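PDB 2B33: protein synthesis inhibitor, putative from Thermotoga maritima, which belongs to the RutC (YjgF-like) family, assembles as a trimer, binds calcium and may act as a deaminase, though it was named a putative endoribonuclease. Local coordinates for residues G36-V41 with E132-K137; T92-F97 with F117-Q122. All coordinates share one frame; numbering follows the deposited sequence.

Contact 1 of 2, residues G36-V41 with E132-K137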
ATOM      1  N   GLY A  36      -5.526  -1.957  18.506  1.00 35.90           N
ATOM      2  CA  GLY A  36      -4.437  -1.965  19.476  1.00 36.35           C
ATOM      3  C   GLY A  36      -3.785  -0.597  19.500  1.00 36.68           C
ATOM      4  O   GLY A  36      -4.468   0.412  19.674  1.00 36.85           O
ATOM      5  N   ASN A  37      -2.471  -0.565  19.286  1.00 37.39           N
ATOM      6  CA  ASN A  37      -1.717   0.690  19.230  1.00 37.75           C
ATOM      7  C   ASN A  37      -1.492   1.200  17.799  1.00 36.35           C
ATOM      8  O   ASN A  37      -0.742   2.153  17.618  1.00 36.59           O
ATOM      9  CB  ASN A  37      -0.373   0.567  19.993  1.00 38.83           C
ATOM     10  CG  ASN A  37       0.663  -0.342  19.295  1.00 41.80           C
ATOM     11  OD1 ASN A  37       0.402  -0.960  18.260  1.00 42.23           O
ATOM     12  ND2 ASN A  37       1.852  -0.420  19.889  1.00 43.60           N
ATOM     13  N   MET A  38      -2.142   0.573  16.809  1.00 35.51           N
ATOM     14  CA  MET A  38      -1.997   0.923  15.389  1.00 34.11           C
ATOM     15  C   MET A  38      -3.221   1.587  14.771  1.00 33.39           C
ATOM     16  O   MET A  38      -4.338   1.186  15.060  1.00 30.96           O
ATOM     17  CB  MET A  38      -1.770  -0.342  14.568  1.00 34.96           C
ATOM     18  CG  MET A  38      -0.530  -1.135  14.909  1.00 32.82           C
ATOM     19  SD  MET A  38      -0.291  -2.499  13.763  1.00 31.93           S
ATOM     20  CE  MET A  38       0.036  -1.675  12.190  1.00 30.39           C
ATOM     21  N   MET A  39      -2.995   2.554  13.878  1.00 34.07           N
ATOM     22  CA  MET A  39      -4.073   3.213  13.124  1.00 35.27           C
ATOM     23  C   MET A  39      -3.808   3.098  11.625  1.00 35.53           C
ATOM     24  O   MET A  39      -2.697   3.351  11.181  1.00 36.01           O
ATOM     25  CB  MET A  39      -4.218   4.694  13.486  1.00 35.56           C
ATOM     26  CG  MET A  39      -5.241   5.428  12.593  1.00 36.92           C
ATOM     27  SD  MET A  39      -5.541   7.153  12.958  1.00 36.83           S
ATOM     28  CE  MET A  39      -6.404   7.063  14.501  1.00 37.41           C
ATOM     29  N   PHE A  40      -4.840   2.751  10.858  1.00 35.35           N
ATOM     30  CA  PHE A  40      -4.757   2.649   9.407  1.00 35.58           C
ATOM     31  C   PHE A  40      -5.662   3.741   8.841  1.00 35.99           C
ATOM     32  O   PHE A  40      -6.873   3.621   8.920  1.00 37.75           O
ATOM     33  CB  PHE A  40      -5.229   1.273   8.947  1.00 35.68           C
ATOM     34  CG  PHE A  40      -4.362   0.131   9.421  1.00 34.70           C
ATOM     35  CD1 PHE A  40      -4.565  -0.443  10.674  1.00 34.83           C
ATOM     36  CD2 PHE A  40      -3.366  -0.390   8.602  1.00 34.13           C
ATOM     37  CE1 PHE A  40      -3.774  -1.501  11.108  1.00 31.43           C
ATOM     38  CE2 PHE A  40      -2.573  -1.451   9.029  1.00 32.55           C
ATOM     39  CZ  PHE A  40      -2.783  -2.008  10.281  1.00 33.94           C
ATOM     40  N   VAL A  41      -5.078   4.801   8.287  1.00 35.24           N
ATOM     41  CA  VAL A  41      -5.845   5.927   7.748  1.00 35.88           C
ATOM     42  C   VAL A  41      -6.145   5.756   6.251  1.00 35.84           C
ATOM     43  O   VAL A  41      -5.280   5.342   5.473  1.00 36.30           O
ATOM     44  CB  VAL A  41      -5.107   7.276   7.955  1.00 36.30           C
ATOM     45  CG1 VAL A  41      -5.961   8.442   7.461  1.00 36.90           C
ATOM     46  CG2 VAL A  41      -4.751   7.483   9.432  1.00 38.06           C
ATOM     47  N   GLU A 132      -2.410   8.330   1.983  1.00 37.26           N
ATOM     48  CA  GLU A 132      -2.859   7.401   3.012  1.00 36.79           C
ATOM     49  C   GLU A 132      -1.679   7.213   3.942  1.00 35.83           C
ATOM     50  O   GLU A 132      -0.562   7.607   3.609  1.00 35.62           O
ATOM     51  CB  GLU A 132      -3.277   6.048   2.428  1.00 37.06           C
ATOM     52  CG  GLU A 132      -2.150   5.257   1.770  1.00 38.97           C
ATOM     53  CD  GLU A 132      -2.568   3.888   1.279  1.00 37.37           C
ATOM     54  OE1 GLU A 132      -3.772   3.558   1.287  1.00 40.24           O
ATOM     55  OE2 GLU A 132      -1.664   3.129   0.886  1.00 43.92           O
ATOM     56  N   ALA A 133      -1.919   6.603   5.097  1.00 34.07           N
ATOM     57  CA  ALA A 133      -0.856   6.377   6.060  1.00 34.07           C
ATOM     58  C   ALA A 133      -1.192   5.302   7.091  1.00 33.90           C
ATOM     59  O   ALA A 133      -2.354   4.962   7.302  1.00 33.34           O
ATOM     60  CB  ALA A 133      -0.528   7.685   6.783  1.00 34.09           C
ATOM     61  N   ILE A 134      -0.141   4.763   7.701  1.00 33.85           N
ATOM     62  CA  ILE A 134      -0.257   3.821   8.815  1.00 33.63           C
ATOM     63  C   ILE A 134       0.505   4.509   9.932  1.00 34.04           C
ATOM     64  O   ILE A 134       1.554   5.103   9.679  1.00 34.12           O
ATOM     65  CB  ILE A 134       0.353   2.420   8.530  1.00 32.76           C
ATOM     66  CG1 ILE A 134      -0.422   1.729   7.399  1.00 35.16           C
ATOM     67  CG2 ILE A 134       0.292   1.543   9.803  1.00 36.33           C
ATOM     68  CD1 ILE A 134       0.203   0.449   6.857  1.00 34.18           C
ATOM     69  N   ALA A 135      -0.044   4.451  11.144  1.00 33.83           N
ATOM     70  CA  ALA A 135       0.562   5.051  12.325  1.00 33.52           C
ATOM     71  C   ALA A 135       0.594   4.024  13.445  1.00 33.32           C
ATOM     72  O   ALA A 135      -0.250   3.131  13.497  1.00 31.64           O
ATOM     73  CB  ALA A 135      -0.221   6.279  12.755  1.00 33.60           C
ATOM     74  N   VAL A 136       1.600   4.137  14.305  1.00 34.08           N
ATOM     75  CA  VAL A 136       1.773   3.260  15.463  1.00 35.69           C
ATOM     76  C   VAL A 136       2.284   4.146  16.592  1.00 36.09           C
ATOM     77  O   VAL A 136       3.146   5.000  16.367  1.00 35.70           O
ATOM     78  CB  VAL A 136       2.797   2.127  15.202  1.00 36.12           C
ATOM     79  CG1 VAL A 136       2.814   1.136  16.369  1.00 36.76           C
ATOM     80  CG2 VAL A 136       2.491   1.388  13.893  1.00 36.25           C
ATOM     81  N   LYS A 137       1.763   3.944  17.797  1.00 36.85           N
ATOM     82  CA  LYS A 137       2.166   4.749  18.952  1.00 38.21           C
ATOM     83  C   LYS A 137       2.546   3.863  20.133  1.00 39.27           C
ATOM     84  O   LYS A 137       2.571   2.636  19.995  1.00 40.18           O
ATOM     85  CB  LYS A 137       1.065   5.757  19.309  1.00 38.56           C
ATOM     86  CG  LYS A 137      -0.183   5.216  20.013  1.00 37.96           C
ATOM     87  CD  LYS A 137      -1.228   6.313  20.263  1.00 38.84           C
ATOM     88  CE  LYS A 137      -0.645   7.510  21.022  1.00 40.90           C
ATOM     89  NZ  LYS A 137      -1.676   8.388  21.622  1.00 43.93           N
TER
HETATM   90  O   HOH W   1      -3.588   2.994   5.994  1.00 34.19           O

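Contact 2 of 2, residues T92-F97 with F117-Q122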
ATOM      1  N   THR A  92      -1.164  12.301  -9.931  1.00 34.61           N
ATOM      2  CA  THR A  92      -1.405  12.084 -11.362  1.00 36.27           C
ATOM      3  C   THR A  92      -0.171  12.468 -12.182  1.00 35.75           C
ATOM      4  O   THR A  92      -0.113  12.172 -13.372  1.00 35.86           O
ATOM      5  CB  THR A  92      -2.643  12.847 -11.864  1.00 35.43           C
ATOM      6  OG1 THR A  92      -2.588  14.203 -11.405  1.00 37.56           O
ATOM      7  CG2 THR A  92      -3.905  12.178 -11.344  1.00 38.70           C
ATOM      8  N   SER A  93       0.812  13.100 -11.539  1.00 36.23           N
ATOM      9  CA  SER A  93       2.027  13.533 -12.211  1.00 35.95           C
ATOM     10  C   SER A  93       3.188  13.714 -11.250  1.00 35.96           C
ATOM     11  O   SER A  93       3.023  14.305 -10.188  1.00 36.86           O
ATOM     12  CB  SER A  93       1.788  14.876 -12.891  1.00 35.75           C
ATOM     13  OG  SER A  93       2.987  15.367 -13.466  1.00 34.75           O
ATOM     14  N   MET A  94       4.371  13.243 -11.648  1.00 35.31           N
ATOM     15  CA  MET A  94       5.587  13.434 -10.849  1.00 35.14           C
ATOM     16  C   MET A  94       6.113  14.873 -10.853  1.00 34.74           C
ATOM     17  O   MET A  94       6.947  15.215  -9.996  1.00 34.03           O
ATOM     18  CB  MET A  94       6.697  12.457 -11.258  1.00 34.90           C
ATOM     19  CG  MET A  94       6.475  11.057 -10.739  1.00 36.46           C
ATOM     20  SD  MET A  94       6.415  11.008  -8.946  1.00 41.81           S
ATOM     21  CE  MET A  94       5.855   9.368  -8.729  1.00 42.76           C
ATOM     22  N   ASP A  95       5.621  15.701 -11.788  1.00 34.25           N
ATOM     23  CA  ASP A  95       5.933  17.137 -11.837  1.00 34.97           C
ATOM     24  C   ASP A  95       5.646  17.847 -10.508  1.00 36.08           C
ATOM     25  O   ASP A  95       6.245  18.882 -10.219  1.00 36.12           O
ATOM     26  CB  ASP A  95       5.106  17.845 -12.927  1.00 35.18           C
ATOM     27  CG  ASP A  95       5.440  17.381 -14.313  1.00 36.89           C
ATOM     28  OD1 ASP A  95       6.412  16.625 -14.451  1.00 33.60           O
ATOM     29  OD2 ASP A  95       4.722  17.775 -15.261  1.00 42.18           O
ATOM     30  N   TYR A  96       4.713  17.300  -9.729  1.00 37.64           N
ATOM     31  CA  TYR A  96       4.342  17.825  -8.415  1.00 38.87           C
ATOM     32  C   TYR A  96       5.239  17.399  -7.239  1.00 39.76           C
ATOM     33  O   TYR A  96       5.025  17.867  -6.120  1.00 39.43           O
ATOM     34  CB  TYR A  96       2.904  17.381  -8.070  1.00 38.74           C
ATOM     35  CG  TYR A  96       1.859  17.682  -9.136  1.00 37.84           C
ATOM     36  CD1 TYR A  96       1.817  18.923  -9.768  1.00 36.81           C
ATOM     37  CD2 TYR A  96       0.885  16.746  -9.473  1.00 33.10           C
ATOM     38  CE1 TYR A  96       0.861  19.206 -10.746  1.00 38.23           C
ATOM     39  CE2 TYR A  96      -0.083  17.030 -10.448  1.00 37.79           C
ATOM     40  CZ  TYR A  96      -0.084  18.262 -11.074  1.00 35.06           C
ATOM     41  OH  TYR A  96      -1.023  18.556 -12.030  1.00 39.08           O
ATOM     42  N   PHE A  97       6.225  16.531  -7.483  1.00 39.89           N
ATOM     43  CA  PHE A  97       7.098  15.991  -6.428  1.00 38.46           C
ATOM     44  C   PHE A  97       7.731  17.044  -5.523  1.00 37.67           C
ATOM     45  O   PHE A  97       7.528  17.013  -4.303  1.00 36.11           O
ATOM     46  CB  PHE A  97       8.198  15.128  -7.053  1.00 39.08           C
ATOM     47  CG  PHE A  97       9.073  14.415  -6.051  1.00 42.03           C
ATOM     48  CD1 PHE A  97       8.623  13.256  -5.425  1.00 43.96           C
ATOM     49  CD2 PHE A  97      10.354  14.873  -5.765  1.00 44.49           C
ATOM     50  CE1 PHE A  97       9.423  12.576  -4.518  1.00 44.26           C
ATOM     51  CE2 PHE A  97      11.165  14.197  -4.860  1.00 45.35           C
ATOM     52  CZ  PHE A  97      10.695  13.042  -4.235  1.00 43.51           C
ATOM     53  N   PHE A 117       6.151   7.323  -3.117  1.00 32.96           N
ATOM     54  CA  PHE A 117       5.539   8.405  -3.861  1.00 34.00           C
ATOM     55  C   PHE A 117       5.432   7.864  -5.283  1.00 35.55           C
ATOM     56  O   PHE A 117       6.458   7.635  -5.932  1.00 36.89           O
ATOM     57  CB  PHE A 117       6.463   9.617  -3.788  1.00 35.67           C
ATOM     58  CG  PHE A 117       5.798  10.942  -4.073  1.00 33.98           C
ATOM     59  CD1 PHE A 117       5.221  11.213  -5.305  1.00 40.28           C
ATOM     60  CD2 PHE A 117       5.839  11.954  -3.129  1.00 35.07           C
ATOM     61  CE1 PHE A 117       4.647  12.448  -5.564  1.00 38.64           C
ATOM     62  CE2 PHE A 117       5.275  13.182  -3.384  1.00 37.25           C
ATOM     63  CZ  PHE A 117       4.683  13.435  -4.598  1.00 38.73           C
ATOM     64  N   VAL A 118       4.201   7.633  -5.749  1.00 36.24           N
ATOM     65  CA  VAL A 118       3.943   7.088  -7.093  1.00 36.23           C
ATOM     66  C   VAL A 118       2.885   7.907  -7.821  1.00 35.88           C
ATOM     67  O   VAL A 118       2.038   8.539  -7.187  1.00 36.29           O
ATOM     68  CB  VAL A 118       3.513   5.591  -7.054  1.00 36.09           C
ATOM     69  CG1 VAL A 118       4.611   4.754  -6.455  1.00 37.85           C
ATOM     70  CG2 VAL A 118       2.202   5.381  -6.280  1.00 37.94           C
ATOM     71  N   ALA A 119       2.945   7.890  -9.151  1.00 35.03           N
ATOM     72  CA  ALA A 119       1.990   8.621  -9.986  1.00 35.75           C
ATOM     73  C   ALA A 119       1.099   7.620 -10.712  1.00 35.44           C
ATOM     74  O   ALA A 119       1.577   6.857 -11.556  1.00 34.90           O
ATOM     75  CB  ALA A 119       2.693   9.523 -10.981  1.00 34.92           C
ATOM     76  N   VAL A 120      -0.188   7.627 -10.361  1.00 35.49           N
ATOM     77  CA  VAL A 120      -1.185   6.728 -10.954  1.00 35.35           C
ATOM     78  C   VAL A 120      -1.890   7.425 -12.125  1.00 34.98           C
ATOM     79  O   VAL A 120      -1.613   8.586 -12.429  1.00 33.13           O
ATOM     80  CB  VAL A 120      -2.204   6.194  -9.901  1.00 35.70           C
ATOM     81  CG1 VAL A 120      -1.476   5.483  -8.775  1.00 34.29           C
ATOM     82  CG2 VAL A 120      -3.124   7.300  -9.353  1.00 37.39           C
ATOM     83  N   ALA A 121      -2.794   6.703 -12.781  1.00 35.27           N
ATOM     84  CA  ALA A 121      -3.531   7.219 -13.936  1.00 35.26           C
ATOM     85  C   ALA A 121      -4.672   8.168 -13.577  1.00 36.04           C
ATOM     86  O   ALA A 121      -4.891   9.148 -14.281  1.00 35.40           O
ATOM     87  CB  ALA A 121      -4.078   6.064 -14.755  1.00 34.50           C
ATOM     88  N   GLN A 122      -5.387   7.880 -12.488  1.00 36.44           N
ATOM     89  CA  GLN A 122      -6.560   8.663 -12.094  1.00 36.35           C
ATOM     90  C   GLN A 122      -6.889   8.432 -10.621  1.00 36.26           C
ATOM     91  O   GLN A 122      -6.672   7.335 -10.096  1.00 35.25           O
ATOM     92  CB  GLN A 122      -7.728   8.245 -12.999  1.00 36.58           C
ATOM     93  CG  GLN A 122      -9.073   8.889 -12.758  1.00 37.49           C
ATOM     94  CD  GLN A 122     -10.094   8.467 -13.822  1.00 38.57           C
ATOM     95  OE1 GLN A 122     -10.045   7.349 -14.353  1.00 39.61           O
ATOM     96  NE2 GLN A 122     -11.025   9.364 -14.131  1.00 34.91           N
TER
HETATM   97  O   HOH W   2      -1.849  10.335 -14.585  1.00 29.89           O

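Contact 1 of 2, residues G36-V41 with E132-K137
The Phe40 ring has Ile134 lying obliquely beside it, with Val85 of the second subunit packed on Phe40. Ile134 CG1 comes to 3.8 Å from Phe40 CD2, and Ile134 CD1 runs on alongside Phe40 CE2. Phe40 CG and Ile134 CG1 both lie beside the backbone N (chi1 -64° in each), so the side chains leave the sheet side by side. The same face carries Met38 and Val136: Met38 bends at chi3 (66°) and lays its CE 4.0 Å from Ile134 CG2, while its CG meets Val136 CG2. Met39, Val41, Ala133 and Ala135 occupy the other face, where Met39 and Ala135 touch Leu74 and Val41 touches Leu70 and Ile73 of helix 59-76. The antiparallel ladder is regular at Met39 and Ala135: Met39 N donates to Ala135 O over 2.8 Å, nearly straight but from above the carbonyl plane, and Ala135 N returns an in-plane bond of 2.9 Å to Met39 O. Val41 N reaches Ala133 O at 2.9 Å, almost along the C=O axis, but the return bond is missing, and one water donates to both Val41 O and Ala133 O instead. At the opposite end Lys137 N binds Asn37 O (3.1 Å) in the carbonyl plane. Paired backbone groups thus satisfy much of the polarity at the centre of the sheet, while one apolar face serves the helix and the other, through Phe40, Ile134 and Val136, meets neighbouring subunits.

Contact 2 of 2, residues T92-F97 with F117-Q122
Aromatic contact dominates where helix 97-108 begins. Phe97 turns an edge to the face of Phe117 in a T-shaped pair, centroids 5.0 Å apart and planes at 66°, with Phe97 CD1 poised over the middle of the Phe117 ring. A Met-aromatic contact adds to this: Met94 SD lies 3.8 Å from Phe117 CD1, oblique to the ring, the two side chains sliding past each other in opposite directions. Apolar and backbone packing comes next. A bend at chi2 (-61°) brings Met94 CE down onto the strand, 3.3 Å from Phe117 O and 3.9 Å from Ala119 CB. Polar links are few between the segments: a water lies 2.8 Å from both Thr92 O and Val120 O and bridges them. Within 92-97, Ser93 OG accepts from Asp95 N (3.1 Å) in an ST turn; separately, Phe97 N binds Met94 O. Subunit bonds flank it: Met94 N donates to Gln122 OE1 of the third subunit, and Gln122 OE1 accepts from Met94 N of the second, while Gln122 NE2 bonds Asn126 OD1. The arrangement belongs to a right-handed beta-alpha-beta crossover, in which the loop leading from strand 84-91 into helix 97-108 packs on the end of parallel strand 114-119.

From the N terminus, after strands 15-17 and 32-35, the chain reaches residues 36-41 on strand 38-44, then runs through helix 59-76, strand 84-91, helix 97-108 and strand 114-119 before 132-137 returns beside the first segment. Contact 1 closes this long loop of 90 intervening residues. Contact 2 is nested inside it, closing a short loop of 19 residues around helix 97-108. The centres lie about 24 Å apart and the two do not touch, yet both belong to one mixed sheet: contact 1 joins strands 38-44 and 129-136 in its interior, whereas contact 2 sits at the outer strand 114-119. Both also reach the second and third subunits.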